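Long-range contacts in sister chromatid cohesion protein (Chaetomium thermophilum, PDB 5T8V), which probably acts as a cohesin loader on chromatin, this chain being the C-terminal, HEAT-repeat part of the longer Scc2 protein: residues I346-E350 / T359-D363; V504-Y510 / E539-I544; R840-Q844 / D877-S881; L865-I869 / V884-Y888. One frame throughout, in Å; residues are numbered along the deposited sequence.

Contact 1 (I346-E350 / T359-D363)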
# COMPACT_ATOMS: atom_id res chain seq x y z
N ILE A 346 -4.88 17.60 -55.50
CA ILE A 346 -6.07 18.00 -56.23
C ILE A 346 -6.32 19.50 -56.02
O ILE A 346 -6.95 20.15 -56.85
CB ILE A 346 -7.30 17.17 -55.80
CG1 ILE A 346 -7.12 15.69 -56.16
CG2 ILE A 346 -8.58 17.69 -56.46
CD1 ILE A 346 -6.27 14.89 -55.18
N ILE A 347 -5.80 20.03 -54.92
CA ILE A 347 -5.97 21.44 -54.56
C ILE A 347 -4.64 22.15 -54.76
O ILE A 347 -3.57 21.58 -54.51
CB ILE A 347 -6.46 21.60 -53.11
CG1 ILE A 347 -7.86 21.02 -52.95
CG2 ILE A 347 -6.46 23.07 -52.70
CD1 ILE A 347 -7.88 19.53 -52.68
N GLN A 348 -4.71 23.41 -55.21
CA GLN A 348 -3.52 24.25 -55.30
C GLN A 348 -3.79 25.67 -54.81
O GLN A 348 -2.94 26.55 -54.99
CB GLN A 348 -3.00 24.31 -56.74
CG GLN A 348 -2.44 22.98 -57.26
CD GLN A 348 -3.51 22.03 -57.73
OE1 GLN A 348 -4.69 22.37 -57.78
NE2 GLN A 348 -3.11 20.81 -58.08
N SER A 349 -4.94 25.92 -54.18
CA SER A 349 -5.29 27.25 -53.69
C SER A 349 -5.93 27.12 -52.32
O SER A 349 -6.66 26.16 -52.05
CB SER A 349 -6.25 27.96 -54.65
OG SER A 349 -7.42 27.18 -54.87
N GLU A 350 -5.65 28.09 -51.44
CA GLU A 350 -6.19 28.03 -50.09
C GLU A 350 -7.71 28.12 -50.10
O GLU A 350 -8.37 27.61 -49.18
CB GLU A 350 -5.61 29.16 -49.24
CG GLU A 350 -6.25 29.28 -47.86
CD GLU A 350 -5.43 30.11 -46.90
OE1 GLU A 350 -4.22 30.31 -47.16
OE2 GLU A 350 -5.98 30.56 -45.87
N THR A 359 -11.37 16.79 -49.56
CA THR A 359 -10.21 16.46 -50.38
C THR A 359 -8.93 17.02 -49.79
O THR A 359 -7.89 16.36 -49.80
CB THR A 359 -10.41 16.98 -51.80
OG1 THR A 359 -11.67 16.52 -52.31
CG2 THR A 359 -9.29 16.49 -52.71
N ALA A 360 -8.98 18.25 -49.26
CA ALA A 360 -7.82 18.81 -48.59
C ALA A 360 -7.38 17.91 -47.44
O ALA A 360 -6.19 17.62 -47.28
CB ALA A 360 -8.14 20.22 -48.08
N ILE A 361 -8.34 17.46 -46.63
CA ILE A 361 -8.02 16.57 -45.52
C ILE A 361 -7.39 15.28 -46.04
O ILE A 361 -6.43 14.77 -45.45
CB ILE A 361 -9.29 16.27 -44.70
CG1 ILE A 361 -9.76 17.54 -43.97
CG2 ILE A 361 -9.06 15.12 -43.72
CD1 ILE A 361 -8.91 17.94 -42.78
N ARG A 362 -7.91 14.74 -47.14
CA ARG A 362 -7.39 13.47 -47.62
C ARG A 362 -5.97 13.62 -48.17
O ARG A 362 -5.10 12.77 -47.91
CB ARG A 362 -8.33 12.89 -48.68
CG ARG A 362 -8.33 11.37 -48.79
CD ARG A 362 -8.52 10.69 -47.44
NE ARG A 362 -9.58 11.33 -46.65
CZ ARG A 362 -9.62 11.36 -45.32
NH1 ARG A 362 -8.65 10.80 -44.60
NH2 ARG A 362 -10.62 11.96 -44.70
N ASP A 363 -5.71 14.70 -48.91
CA ASP A 363 -4.35 15.02 -49.32
C ASP A 363 -3.42 15.09 -48.12
O ASP A 363 -2.38 14.42 -48.07
CB ASP A 363 -4.34 16.34 -50.08
CG ASP A 363 -5.00 16.25 -51.44
OD1 ASP A 363 -5.57 15.18 -51.76
OD2 ASP A 363 -4.96 17.25 -52.19

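Contact 2 (V504-Y510 / E539-I544)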
# COMPACT_ATOMS: atom_id res chain seq x y z
N VAL A 504 -6.08 22.12 -32.82
CA VAL A 504 -5.43 22.23 -34.12
C VAL A 504 -5.73 23.59 -34.73
O VAL A 504 -5.48 23.81 -35.92
CB VAL A 504 -5.89 21.09 -35.05
CG1 VAL A 504 -5.57 19.74 -34.43
CG2 VAL A 504 -7.38 21.21 -35.36
N ALA A 505 -6.25 24.51 -33.93
CA ALA A 505 -6.60 25.83 -34.43
C ALA A 505 -5.37 26.54 -34.99
O ALA A 505 -4.24 26.32 -34.56
CB ALA A 505 -7.21 26.68 -33.31
N TRP A 506 -5.62 27.40 -35.98
CA TRP A 506 -4.53 28.10 -36.66
C TRP A 506 -3.74 28.98 -35.70
O TRP A 506 -2.52 29.14 -35.87
CB TRP A 506 -5.09 28.94 -37.81
CG TRP A 506 -4.05 29.65 -38.61
CD1 TRP A 506 -3.96 30.99 -38.82
CD2 TRP A 506 -2.95 29.05 -39.29
NE1 TRP A 506 -2.87 31.27 -39.61
CE2 TRP A 506 -2.23 30.09 -39.91
CE3 TRP A 506 -2.50 27.74 -39.45
CZ2 TRP A 506 -1.09 29.86 -40.67
CZ3 TRP A 506 -1.37 27.51 -40.20
CH2 TRP A 506 -0.67 28.56 -40.80
N THR A 507 -4.40 29.56 -34.70
CA THR A 507 -3.74 30.41 -33.71
C THR A 507 -3.66 29.73 -32.35
O THR A 507 -3.55 30.42 -31.33
CB THR A 507 -4.47 31.74 -33.59
OG1 THR A 507 -5.79 31.52 -33.08
CG2 THR A 507 -4.56 32.44 -34.94
N GLY A 508 -3.69 28.40 -32.32
CA GLY A 508 -3.74 27.67 -31.08
C GLY A 508 -2.37 27.21 -30.60
O GLY A 508 -1.34 27.82 -30.93
N PRO A 509 -2.34 26.13 -29.81
CA PRO A 509 -1.06 25.73 -29.19
C PRO A 509 -0.01 25.28 -30.19
O PRO A 509 1.17 25.61 -30.01
CB PRO A 509 -1.48 24.60 -28.25
CG PRO A 509 -2.76 24.08 -28.80
CD PRO A 509 -3.45 25.27 -29.39
N TYR A 510 -0.38 24.52 -31.22
CA TYR A 510 0.60 24.11 -32.22
C TYR A 510 1.28 25.32 -32.84
O TYR A 510 2.52 25.38 -32.94
CB TYR A 510 -0.07 23.26 -33.30
CG TYR A 510 -0.33 21.83 -32.88
CD1 TYR A 510 0.66 20.86 -33.01
CD2 TYR A 510 -1.56 21.45 -32.35
CE1 TYR A 510 0.43 19.56 -32.62
CE2 TYR A 510 -1.79 20.15 -31.97
CZ TYR A 510 -0.80 19.21 -32.11
OH TYR A 510 -1.03 17.91 -31.72
N GLU A 539 2.85 16.21 -36.70
CA GLU A 539 1.87 15.92 -35.65
C GLU A 539 0.63 16.80 -35.80
O GLU A 539 -0.50 16.32 -35.65
CB GLU A 539 2.49 16.11 -34.27
CG GLU A 539 3.41 14.98 -33.84
CD GLU A 539 3.86 15.13 -32.40
OE1 GLU A 539 3.71 16.23 -31.83
OE2 GLU A 539 4.36 14.13 -31.84
N TRP A 540 0.84 18.08 -36.08
CA TRP A 540 -0.28 19.00 -36.27
C TRP A 540 -1.16 18.56 -37.43
O TRP A 540 -2.38 18.47 -37.29
CB TRP A 540 0.27 20.41 -36.50
CG TRP A 540 -0.75 21.51 -36.47
CD1 TRP A 540 -2.08 21.39 -36.21
CD2 TRP A 540 -0.51 22.90 -36.70
NE1 TRP A 540 -2.69 22.62 -36.27
CE2 TRP A 540 -1.74 23.57 -36.57
CE3 TRP A 540 0.63 23.65 -37.02
CZ2 TRP A 540 -1.87 24.94 -36.74
CZ3 TRP A 540 0.50 25.02 -37.18
CH2 TRP A 540 -0.74 25.65 -37.04
N GLY A 541 -0.55 18.29 -38.59
CA GLY A 541 -1.33 17.82 -39.72
C GLY A 541 -2.14 16.58 -39.39
O GLY A 541 -3.34 16.51 -39.68
N SER A 542 -1.50 15.59 -38.78
CA SER A 542 -2.20 14.36 -38.44
C SER A 542 -3.36 14.62 -37.50
O SER A 542 -4.43 14.02 -37.66
CB SER A 542 -1.23 13.36 -37.82
OG SER A 542 -1.90 12.17 -37.45
N LYS A 543 -3.18 15.51 -36.53
CA LYS A 543 -4.28 15.81 -35.62
C LYS A 543 -5.41 16.53 -36.33
O LYS A 543 -6.58 16.31 -36.00
CB LYS A 543 -3.77 16.63 -34.43
CG LYS A 543 -2.94 15.83 -33.44
CD LYS A 543 -3.78 14.80 -32.70
CE LYS A 543 -2.93 13.94 -31.78
NZ LYS A 543 -3.75 12.88 -31.11
N ILE A 544 -5.09 17.38 -37.31
CA ILE A 544 -6.14 17.96 -38.15
C ILE A 544 -6.94 16.85 -38.81
O ILE A 544 -8.18 16.83 -38.74
CB ILE A 544 -5.52 18.90 -39.19
CG1 ILE A 544 -4.95 20.14 -38.51
CG2 ILE A 544 -6.55 19.32 -40.24
CD1 ILE A 544 -3.95 20.89 -39.35

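Contact 3 (R840-Q844 / D877-S881)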
# COMPACT_ATOMS: atom_id res chain seq x y z
N ARG A 840 -26.04 13.78 34.55
CA ARG A 840 -25.98 12.32 34.54
C ARG A 840 -24.69 11.83 33.90
O ARG A 840 -23.94 11.05 34.49
CB ARG A 840 -27.21 11.80 33.80
CG ARG A 840 -27.34 10.30 33.63
CD ARG A 840 -28.41 10.02 32.58
NE ARG A 840 -29.12 8.77 32.80
CZ ARG A 840 -30.22 8.42 32.14
NH1 ARG A 840 -30.81 7.26 32.41
NH2 ARG A 840 -30.73 9.22 31.21
N ASP A 841 -24.42 12.30 32.68
CA ASP A 841 -23.24 11.84 31.94
C ASP A 841 -21.95 12.21 32.66
O ASP A 841 -20.97 11.46 32.59
CB ASP A 841 -23.26 12.43 30.53
CG ASP A 841 -24.47 11.99 29.73
OD1 ASP A 841 -24.99 10.88 30.01
OD2 ASP A 841 -24.90 12.74 28.83
N VAL A 842 -21.92 13.36 33.34
CA VAL A 842 -20.74 13.73 34.12
C VAL A 842 -20.57 12.79 35.30
O VAL A 842 -19.46 12.36 35.63
CB VAL A 842 -20.84 15.20 34.57
CG1 VAL A 842 -19.65 15.57 35.45
CG2 VAL A 842 -20.91 16.13 33.37
N LEU A 843 -21.68 12.46 35.97
CA LEU A 843 -21.60 11.56 37.11
C LEU A 843 -21.20 10.15 36.71
O LEU A 843 -20.66 9.41 37.54
CB LEU A 843 -22.95 11.54 37.84
CG LEU A 843 -23.33 12.89 38.45
CD1 LEU A 843 -24.78 12.88 38.87
CD2 LEU A 843 -22.44 13.22 39.64
N GLN A 844 -21.42 9.76 35.45
CA GLN A 844 -20.95 8.45 35.02
C GLN A 844 -19.43 8.36 35.02
O GLN A 844 -18.88 7.29 35.29
CB GLN A 844 -21.51 8.12 33.63
CG GLN A 844 -22.96 7.67 33.64
CD GLN A 844 -23.19 6.48 34.56
OE1 GLN A 844 -23.84 6.60 35.60
NE2 GLN A 844 -22.65 5.33 34.18
N ASP A 877 -34.78 8.58 37.47
CA ASP A 877 -33.46 8.44 36.87
C ASP A 877 -32.55 7.65 37.80
O ASP A 877 -31.99 8.22 38.74
CB ASP A 877 -32.86 9.81 36.54
CG ASP A 877 -31.61 9.71 35.69
OD1 ASP A 877 -31.45 8.69 34.98
OD2 ASP A 877 -30.79 10.64 35.74
N LEU A 878 -32.40 6.35 37.55
CA LEU A 878 -31.63 5.49 38.44
C LEU A 878 -30.13 5.63 38.22
O LEU A 878 -29.35 5.41 39.15
CB LEU A 878 -32.05 4.04 38.25
CG LEU A 878 -33.53 3.73 38.48
CD1 LEU A 878 -33.83 2.28 38.14
CD2 LEU A 878 -33.94 4.06 39.92
N THR A 879 -29.71 5.98 37.00
CA THR A 879 -28.29 6.15 36.73
C THR A 879 -27.66 7.14 37.70
O THR A 879 -26.67 6.83 38.36
CB THR A 879 -28.10 6.63 35.29
OG1 THR A 879 -28.80 5.75 34.39
CG2 THR A 879 -26.63 6.66 34.91
N VAL A 880 -28.24 8.34 37.80
CA VAL A 880 -27.71 9.36 38.70
C VAL A 880 -27.68 8.85 40.13
O VAL A 880 -26.71 9.06 40.87
CB VAL A 880 -28.52 10.66 38.58
CG1 VAL A 880 -30.01 10.40 38.73
CG2 VAL A 880 -28.06 11.69 39.60
N SER A 881 -28.75 8.16 40.55
CA SER A 881 -28.83 7.68 41.93
C SER A 881 -27.70 6.70 42.23
O SER A 881 -26.94 6.88 43.19
CB SER A 881 -30.19 7.03 42.17
OG SER A 881 -31.24 7.96 41.97

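Contact 4 (L865-I869 / V884-Y888)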
# COMPACT_ATOMS: atom_id res chain seq x y z
N LEU A 865 -23.64 16.91 45.75
CA LEU A 865 -24.48 15.77 45.44
C LEU A 865 -25.58 15.56 46.47
O LEU A 865 -26.48 14.75 46.24
CB LEU A 865 -23.63 14.50 45.34
CG LEU A 865 -22.45 14.54 44.37
CD1 LEU A 865 -21.66 13.25 44.43
CD2 LEU A 865 -22.93 14.81 42.94
N ARG A 866 -25.53 16.28 47.60
CA ARG A 866 -26.51 16.12 48.68
C ARG A 866 -27.96 16.04 48.20
O ARG A 866 -28.65 15.10 48.60
CB ARG A 866 -26.34 17.29 49.66
CG ARG A 866 -27.06 17.12 50.98
CD ARG A 866 -26.35 16.12 51.87
NE ARG A 866 -26.98 16.03 53.19
CZ ARG A 866 -28.07 15.31 53.44
NH1 ARG A 866 -28.66 14.63 52.47
NH2 ARG A 866 -28.57 15.28 54.67
N PRO A 867 -28.47 16.96 47.38
CA PRO A 867 -29.88 16.87 46.99
C PRO A 867 -30.21 15.63 46.16
O PRO A 867 -31.37 15.21 46.15
CB PRO A 867 -30.11 18.16 46.18
CG PRO A 867 -28.76 18.55 45.70
CD PRO A 867 -27.80 18.13 46.78
N TYR A 868 -29.23 15.05 45.47
CA TYR A 868 -29.49 13.82 44.73
C TYR A 868 -29.86 12.67 45.66
O TYR A 868 -30.62 11.78 45.28
CB TYR A 868 -28.28 13.44 43.89
CG TYR A 868 -28.06 14.31 42.67
CD1 TYR A 868 -28.94 14.27 41.60
CD2 TYR A 868 -26.97 15.16 42.59
CE1 TYR A 868 -28.75 15.07 40.48
CE2 TYR A 868 -26.76 15.96 41.48
CZ TYR A 868 -27.66 15.91 40.43
OH TYR A 868 -27.46 16.70 39.31
N ILE A 869 -29.33 12.67 46.89
CA ILE A 869 -29.63 11.60 47.83
C ILE A 869 -31.07 11.70 48.32
O ILE A 869 -31.78 10.70 48.43
CB ILE A 869 -28.63 11.62 49.01
CG1 ILE A 869 -27.24 11.17 48.55
CG2 ILE A 869 -29.10 10.70 50.14
CD1 ILE A 869 -26.40 12.28 47.96
N VAL A 884 -24.36 8.55 42.52
CA VAL A 884 -24.06 9.30 43.74
C VAL A 884 -23.86 8.36 44.92
O VAL A 884 -22.95 8.56 45.73
CB VAL A 884 -25.16 10.34 44.02
CG1 VAL A 884 -25.27 11.32 42.86
CG2 VAL A 884 -26.50 9.68 44.30
N VAL A 885 -24.68 7.31 45.03
CA VAL A 885 -24.51 6.40 46.17
C VAL A 885 -23.18 5.67 46.07
O VAL A 885 -22.56 5.35 47.09
CB VAL A 885 -25.69 5.41 46.28
CG1 VAL A 885 -27.00 6.16 46.45
CG2 VAL A 885 -25.74 4.50 45.07
N VAL A 886 -22.72 5.38 44.85
CA VAL A 886 -21.41 4.74 44.70
C VAL A 886 -20.30 5.73 45.02
O VAL A 886 -19.27 5.36 45.60
CB VAL A 886 -21.26 4.16 43.28
CG1 VAL A 886 -19.81 3.79 42.99
CG2 VAL A 886 -22.15 2.94 43.13
N ILE A 887 -20.48 7.00 44.67
CA ILE A 887 -19.47 8.00 44.98
C ILE A 887 -19.35 8.19 46.48
O ILE A 887 -18.24 8.36 47.01
CB ILE A 887 -19.78 9.33 44.25
CG1 ILE A 887 -19.63 9.14 42.74
CG2 ILE A 887 -18.85 10.44 44.73
CD1 ILE A 887 -20.18 10.28 41.91
N TYR A 888 -20.47 8.18 47.20
CA TYR A 888 -20.41 8.20 48.66
C TYR A 888 -19.79 6.93 49.20
O TYR A 888 -18.98 6.97 50.14
CB TYR A 888 -21.81 8.40 49.24
CG TYR A 888 -22.30 9.83 49.30
CD1 TYR A 888 -21.62 10.85 48.65
CD2 TYR A 888 -23.43 10.17 50.03
CE1 TYR A 888 -22.06 12.16 48.71
CE2 TYR A 888 -23.89 11.47 50.10
CZ TYR A 888 -23.20 12.46 49.44
OH TYR A 888 -23.64 13.76 49.50

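Contact 1 (I346-E350 / T359-D363)
The irregular loop residues 346-350, which lead into helix 350-355, run past the start of helix 357-391 with Ile346 set against Thr359 and Ile347 against Ala360, the latter pair 6.8 Å apart between their CA atoms. Thr359 and Asp363, one helical turn apart, both turn their side chains to the loop. The methyl of Thr359 does most of the apolar work: CG2 lies 3.4 Å from Ile347 CD1 and 3.7 Å from Ile346 CB, and it can reach both because it stands anti to the backbone N (OG1 chi1 -53°). Ile346 crosses Thr359 at about a right angle, and its own CD1 comes within 3.5 Å of Asp363 OD1. The other carboxylate oxygen, Asp363 OD2, accepts a weak hydrogen bond of 3.3 Å from the backbone N of Ile346. Ile347 CD1 also nears Ala360 N, while the same side chain touches Tyr567 of helix 556-574; the backbone O of Ile347 accepts a hydrogen bond from Arg570. The loop is thus pinned between two helices of the HEAT-repeat array. With one weak polar bond and a few methyl contacts, the chemistry implies a modest hold on the helix, in which the two isoleucines and the threonine methyl make the apolar part beside one carboxylate.

Contact 2 (V504-Y510 / E539-I544)
An aromatic cluster of Trp506, Tyr510 and Trp540 joins the turn after helix 500-503 and the start of helix 509-520 to helix 527-550, within the alpha-helical HEAT-repeat solenoid. Trp540 is its central piece. Tyr510 lies against one face of the indole in an offset stack, with the tyrosine ring and the five-membered ring 4.5 Å apart between centroids and their planes only 10° from parallel. The two side chains slide past each other in opposite directions, so each residue also lays an aliphatic carbon on its partner: Tyr510 CB sits 3.6 Å from the centroid of the five-membered ring, a CH-pi contact over its face, and Trp540 CA rests over the tyrosine ring. With CG anti to the backbone N (chi1 -170°), the indole reaches out to the turn, where Trp540 NE1 donates to Val504 O at 3.1 Å. That oxygen lies in the indole plane and the N-H points at it fairly straight (161°), although the donor stands above the carbonyl plane. At the far end of the indole, Trp506 is near parallel but slid aside, its CE3 3.6 Å from Trp540 CH2; Arg511 and Arg568 make cation-pi contacts with Trp506. A leucine in place of Trp540 would probably leave Val504 O without this donor and Tyr510 without its stacking partner. Beside the indole N-H, Val504 CB packs on Ile544 CG1 at 3.7 Å, and Val504 CG1 meets Lys543 CB at 3.6 Å.

Contact 3 (R840-Q844 / D877-S881)
One face of the Arg840 guanidinium is taken by the carboxylate of Asp877, while Thr879 sits at its edge, close to the guanidinium plane. This polar patch joins two helices of the HEAT-repeat solenoid, near the start of helix 839-852 and at the first turn of helix 878-891, where Asp877 holds the N-cap position. Asp877 OD1 is 3.0 Å from Arg840 NH1, a salt bridge made through charge alone: the oxygen stands well out of the guanidinium plane, the two flat groups are turned 87° against each other, and no N-H points at it. The directed bond goes to the threonine instead. Arg840 NH1 donates to Thr879 OG1 at 3.2 Å with an N-H...O angle of 156°, the hydroxyl lying within 8° of the guanidinium plane. Arg840 leaves its helix with CG anti to the backbone N and bends at chi3 to bring the guanidinium across Thr879. A valine in place of Thr879 would probably cost the guanidinium its in-plane acceptor, leaving it free to turn about the carboxylate. Because Asp877 precedes the helix and Thr879 lies in its first turn, the arginine ties that helix end to its neighbour on the exposed side of the contact. On the buried side, Leu843 and Val880 lie side by side, pointing the same way, with Leu843 CD1 3.6 Å from Val880 CG2.

Contact 4 (L865-I869 / V884-Y888)
Apolar packing accounts for nearly all of the meeting between Leu865, Tyr868 and Ile869 and the Val884, Ile887 and Tyr888 side of helix 878-891. Ile869 CD1 lies 3.4 Å from Tyr888 CE2, the two side chains coming from opposite directions. The Ile869 methyl gets to the ring because CG1 is turned beside the backbone N (chi1 -70°), with CG2 anti to it. Leu865 uses both of its branches, CD1 against Ile887 CG2 at 4.0 Å and CD2 against Val884 CG1 at 4.2 Å. Tyr868 offers its CB instead of its ring end, meeting Val884 CG1 at 3.8 Å and crossing that side chain at about a right angle. Among polar groups no hydrogen bond joins the segments; the Tyr888 hydroxyl, with OH 3.7 Å from Arg866 N, is instead bonded to Leu862 O, which fixes the ring end beside Leu865 and Ile869. Arg866 carries its charge to helix 900-910, in a salt bridge with Glu909. The short helix 866-870 is thereby wedged between helices 878-891 and 900-910, while Leu865 also reaches Leu843 on helix 839-852 and Tyr888 touches Cys928 on helix 919-935.

How the contacts relate
The four contacts form two pairs at distant parts of an elongated, helix-rich chain, contacts 1 and 2 coming first along the sequence and contacts 3 and 4 after them. Contacts 1 and 2 follow each other in series, with centres about 17 Å apart, and meet where Ile361 of helix 357-391 packs on Ile544 of helix 527-550; helix 556-574 touches both. Contacts 3 and 4 have centres about 10 Å apart, share helix 878-891, and alternate along the chain; Val880 meets Tyr868 between them. About 76 Å separates the centres of contacts 2 and 3. Each pair is therefore local packing, of helices and the loops that lead into them, within a long solenoid.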